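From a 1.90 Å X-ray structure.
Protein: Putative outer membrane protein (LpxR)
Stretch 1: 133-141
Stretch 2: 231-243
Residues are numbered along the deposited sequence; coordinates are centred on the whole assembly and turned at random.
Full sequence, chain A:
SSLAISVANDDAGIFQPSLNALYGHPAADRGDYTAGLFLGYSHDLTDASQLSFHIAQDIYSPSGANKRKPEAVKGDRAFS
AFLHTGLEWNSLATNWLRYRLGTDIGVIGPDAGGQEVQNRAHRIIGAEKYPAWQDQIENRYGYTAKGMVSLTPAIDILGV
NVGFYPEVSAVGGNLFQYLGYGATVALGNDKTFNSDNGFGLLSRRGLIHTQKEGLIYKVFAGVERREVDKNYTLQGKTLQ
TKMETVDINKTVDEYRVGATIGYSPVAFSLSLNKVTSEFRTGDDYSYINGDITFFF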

# COMPACT_ATOMS: atom_id res chain seq x y z
N TRP A 133 -16.06 -3.69 15.73
CA TRP A 133 -15.44 -2.37 15.76
C TRP A 133 -15.41 -1.81 17.20
O TRP A 133 -14.56 -1.01 17.51
N GLN A 134 -16.32 -2.25 18.07
CA GLN A 134 -16.33 -1.84 19.49
C GLN A 134 -15.08 -2.34 20.20
O GLN A 134 -14.65 -1.77 21.20
N ASP A 135 -14.51 -3.44 19.69
CA ASP A 135 -13.31 -4.04 20.27
C ASP A 135 -12.07 -3.80 19.38
O ASP A 135 -11.13 -4.61 19.37
N GLN A 136 -12.07 -2.70 18.62
CA GLN A 136 -10.92 -2.35 17.76
C GLN A 136 -9.64 -2.07 18.54
O GLN A 136 -9.68 -1.89 19.76
N ILE A 137 -8.50 -2.04 17.84
CA ILE A 137 -7.23 -1.62 18.43
C ILE A 137 -7.31 -0.19 18.99
O ILE A 137 -7.81 0.71 18.32
N GLU A 138 -6.82 -0.00 20.21
CA GLU A 138 -6.87 1.30 20.89
C GLU A 138 -5.85 2.31 20.35
O GLU A 138 -4.84 1.91 19.73
N ASN A 139 -6.09 3.59 20.61
CA ASN A 139 -5.30 4.70 20.04
C ASN A 139 -3.81 4.62 20.37
O ASN A 139 -3.43 4.38 21.52
N ARG A 140 -2.99 4.82 19.34
CA ARG A 140 -1.60 5.20 19.51
C ARG A 140 -1.28 6.16 18.38
O ARG A 140 -1.48 5.84 17.22
N TYR A 141 -0.85 7.36 18.76
CA TYR A 141 -0.47 8.41 17.82
C TYR A 141 0.99 8.23 17.60
O TYR A 141 1.71 7.79 18.50
N ASN A 231 4.43 -3.88 14.19
CA ASN A 231 3.22 -3.59 13.42
C ASN A 231 2.12 -3.42 14.46
O ASN A 231 1.56 -4.41 14.94
N TYR A 232 1.84 -2.17 14.83
CA TYR A 232 0.84 -1.84 15.87
C TYR A 232 -0.59 -2.31 15.53
O TYR A 232 -1.36 -2.63 16.44
N THR A 233 -0.95 -2.39 14.24
CA THR A 233 -2.26 -2.97 13.87
C THR A 233 -2.42 -4.42 14.40
O THR A 233 -3.54 -4.87 14.61
N LEU A 234 -1.29 -5.12 14.60
CA LEU A 234 -1.27 -6.51 15.05
C LEU A 234 -0.89 -6.65 16.53
O LEU A 234 -1.38 -7.56 17.22
N GLN A 235 -0.02 -5.76 16.99
CA GLN A 235 0.57 -5.86 18.35
C GLN A 235 -0.12 -4.98 19.39
O GLN A 235 0.13 -5.12 20.58
N GLY A 236 -0.97 -4.08 18.94
CA GLY A 236 -1.75 -3.23 19.83
C GLY A 236 -2.80 -4.00 20.62
O GLY A 236 -3.17 -5.12 20.26
N LYS A 237 -3.32 -3.38 21.66
CA LYS A 237 -4.28 -4.00 22.54
C LYS A 237 -5.70 -3.55 22.15
O LYS A 237 -5.91 -2.37 21.84
N THR A 238 -6.66 -4.47 22.17
CA THR A 238 -8.06 -4.17 21.81
C THR A 238 -8.78 -3.36 22.90
O THR A 238 -8.43 -3.47 24.07
N LEU A 239 -9.81 -2.59 22.50
CA LEU A 239 -10.49 -1.65 23.42
C LEU A 239 -11.21 -2.29 24.61
O LEU A 239 -11.09 -1.81 25.74
N GLN A 240 -11.92 -3.38 24.34
CA GLN A 240 -12.81 -4.04 25.31
C GLN A 240 -12.28 -5.36 25.85
O GLN A 240 -12.32 -5.59 27.07
N THR A 241 -11.80 -6.25 24.98
CA THR A 241 -11.19 -7.50 25.47
C THR A 241 -9.78 -7.29 25.99
O THR A 241 -9.21 -8.19 26.63
N LYS A 242 -9.19 -6.14 25.69
CA LYS A 242 -7.84 -5.79 26.19
C LYS A 242 -6.76 -6.83 25.91
O LYS A 242 -5.92 -7.12 26.77
N MET A 243 -6.76 -7.39 24.71
CA MET A 243 -5.75 -8.39 24.37
C MET A 243 -4.99 -8.00 23.12
O MET A 243 -5.47 -7.18 22.34

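Asp-135 anchors the contact. Its chi1 is t, and although CA-to-CB points sideways, the carboxylate reaches into the turn of the second stretch: Asp-135 OD2 accepts from Thr-241 OG1 at 2.5 Å, while Asp-135 OD1 takes the backbone N of Gln-240 and N of Thr-241, each at 2.8 Å. One acid thus gathers three donors from two consecutive residues, Gln-240 and Thr-241. Thr-241 OG1 in turn accepts from Thr-238 OG1 at 2.7 Å, tying the turn to itself.

Tyr-232, chi1 t and pointing toward the first stretch, donates from OH to Glu-138 O at 2.6 Å. Between these two anchors the backbones dock, with Leu-239 N to Gln-136 O at 2.8 Å and Glu-138 N to Lys-237 O at 3.0 Å. The Glu-138 carboxylate (chi1 p) meets the second stretch through water: water 1 donates to its OE1 and to Tyr-232 OH and accepts from Lys-237 N, and water 3 links OE1 to Lys-237 NZ.

Packing fills the rest. Ile-137 (m, m) sets CG2 3.5 Å from Tyr-232 CE1 and CD1 3.4 Å from Gly-236 O. The missing side chain of Gly-236 is what leaves room here: an ideal CB would sit 2.6 Å from Ile-137 CG2, a clash. Arg-140 (chi1 t) lays CB over the Tyr-232 ring face. Farther out, Gln-240 NE2 donates a weak hydrogen bond to Gln-134 OE1 at 3.5 Å.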

# COMPACT_ATOMS: atom_id res chain seq x y z
CB TRP A 133 -16.15 -1.41 14.79
CG TRP A 133 -15.61 -1.48 13.40
CD1 TRP A 133 -16.26 -1.94 12.27
CD2 TRP A 133 -14.32 -1.04 12.96
NE1 TRP A 133 -15.44 -1.83 11.17
CE2 TRP A 133 -14.24 -1.27 11.56
CE3 TRP A 133 -13.23 -0.45 13.61
CZ2 TRP A 133 -13.10 -0.96 10.79
CZ3 TRP A 133 -12.08 -0.14 12.86
CH2 TRP A 133 -12.02 -0.42 11.45
CB GLN A 134 -17.62 -2.33 20.23
CG GLN A 134 -17.79 -3.84 20.33
CD GLN A 134 -19.15 -4.30 20.91
OE1 GLN A 134 -19.72 -3.64 21.80
NE2 GLN A 134 -19.65 -5.44 20.43
CB ASP A 135 -13.57 -5.54 20.54
CG ASP A 135 -12.58 -6.15 21.51
OD1 ASP A 135 -12.03 -5.41 22.36
OD2 ASP A 135 -12.38 -7.38 21.43
CB GLN A 136 -11.29 -1.17 16.83
CG GLN A 136 -11.47 0.22 17.50
CD GLN A 136 -11.80 1.28 16.46
OE1 GLN A 136 -11.02 1.51 15.55
NE2 GLN A 136 -12.98 1.91 16.58
CB ILE A 137 -6.02 -1.76 17.43
CG1 ILE A 137 -5.91 -3.22 16.92
CG2 ILE A 137 -4.71 -1.29 18.07
CD1 ILE A 137 -5.62 -4.30 18.00
CB GLU A 138 -6.60 1.09 22.38
CG GLU A 138 -5.14 0.83 22.71
CD GLU A 138 -4.92 0.51 24.20
OE1 GLU A 138 -3.81 0.09 24.56
OE2 GLU A 138 -5.87 0.65 24.99
CB ASN A 139 -5.83 6.06 20.50
CG ASN A 139 -7.14 6.46 19.84
OD1 ASN A 139 -7.33 6.27 18.64
ND2 ASN A 139 -8.07 7.02 20.64
CB ARG A 140 -0.64 4.02 19.49
CG ARG A 140 0.80 4.52 19.63
CD ARG A 140 1.81 3.43 19.58
NE ARG A 140 1.73 2.54 20.73
CZ ARG A 140 2.53 1.48 20.88
NH1 ARG A 140 3.45 1.20 19.95
NH2 ARG A 140 2.40 0.70 21.94
CB TYR A 141 -0.72 9.79 18.44
CG TYR A 141 -2.13 10.25 18.25
CD1 TYR A 141 -2.48 11.05 17.17
CD2 TYR A 141 -3.13 9.86 19.16
CE1 TYR A 141 -3.82 11.44 16.97
CE2 TYR A 141 -4.45 10.27 18.98
CZ TYR A 141 -4.78 11.06 17.87
OH TYR A 141 -6.08 11.46 17.69
CB ASN A 231 2.90 -4.74 12.47
CG ASN A 231 1.67 -4.49 11.64
OD1 ASN A 231 0.81 -3.69 12.01
ND2 ASN A 231 1.57 -5.18 10.52
CB TYR A 232 0.88 -0.34 16.18
CG TYR A 232 -0.01 0.05 17.34
CD1 TYR A 232 -1.24 0.67 17.11
CD2 TYR A 232 0.36 -0.25 18.66
CE1 TYR A 232 -2.10 1.02 18.18
CE2 TYR A 232 -0.48 0.09 19.74
CZ TYR A 232 -1.71 0.70 19.49
OH TYR A 232 -2.54 1.05 20.53
CB THR A 233 -2.59 -2.93 12.33
OG1 THR A 233 -1.83 -3.93 11.63
CG2 THR A 233 -2.32 -1.53 11.71
CB LEU A 234 -0.30 -7.34 14.20
CG LEU A 234 -0.70 -7.51 12.72
CD1 LEU A 234 0.33 -8.40 11.99
CD2 LEU A 234 -2.16 -8.03 12.56
CB GLN A 235 2.05 -5.51 18.30
CG GLN A 235 2.86 -6.50 17.44
CD GLN A 235 4.27 -6.05 17.24
OE1 GLN A 235 4.53 -4.90 16.90
NE2 GLN A 235 5.20 -6.96 17.44
CB LYS A 237 -3.93 -3.56 23.97
CG LYS A 237 -4.67 -4.26 25.09
CD LYS A 237 -4.27 -3.66 26.45
CE LYS A 237 -5.30 -2.63 26.92
NZ LYS A 237 -4.94 -2.05 28.25
CB THR A 238 -8.87 -5.46 21.61
OG1 THR A 238 -8.81 -6.25 22.82
CG2 THR A 238 -8.34 -6.27 20.40
CB LEU A 239 -11.53 -0.82 22.65
CG LEU A 239 -11.08 0.42 21.89
CD1 LEU A 239 -12.30 1.00 21.15
CD2 LEU A 239 -10.49 1.45 22.86
CB GLN A 240 -14.17 -4.27 24.70
CG GLN A 240 -14.89 -3.01 24.31
CD GLN A 240 -16.21 -3.36 23.70
OE1 GLN A 240 -16.40 -4.47 23.19
NE2 GLN A 240 -17.14 -2.43 23.75
CB THR A 241 -11.21 -8.64 24.42
OG1 THR A 241 -10.69 -8.16 23.17
CG2 THR A 241 -12.62 -9.14 24.21
CB LYS A 242 -7.88 -5.45 27.69
CG LYS A 242 -8.70 -4.23 28.01
CD LYS A 242 -8.71 -3.94 29.50
CE LYS A 242 -9.52 -2.68 29.77
NZ LYS A 242 -10.89 -2.81 29.20
CB MET A 243 -6.37 -9.77 24.21
CG MET A 243 -7.45 -9.87 23.16
SD MET A 243 -7.97 -11.59 22.93
CE MET A 243 -9.44 -11.38 21.93
O HOH W 1 -2.24 -0.65 22.59
O HOH W 2 -7.71 -1.19 25.67
O HOH W 3 -2.87 -0.56 27.01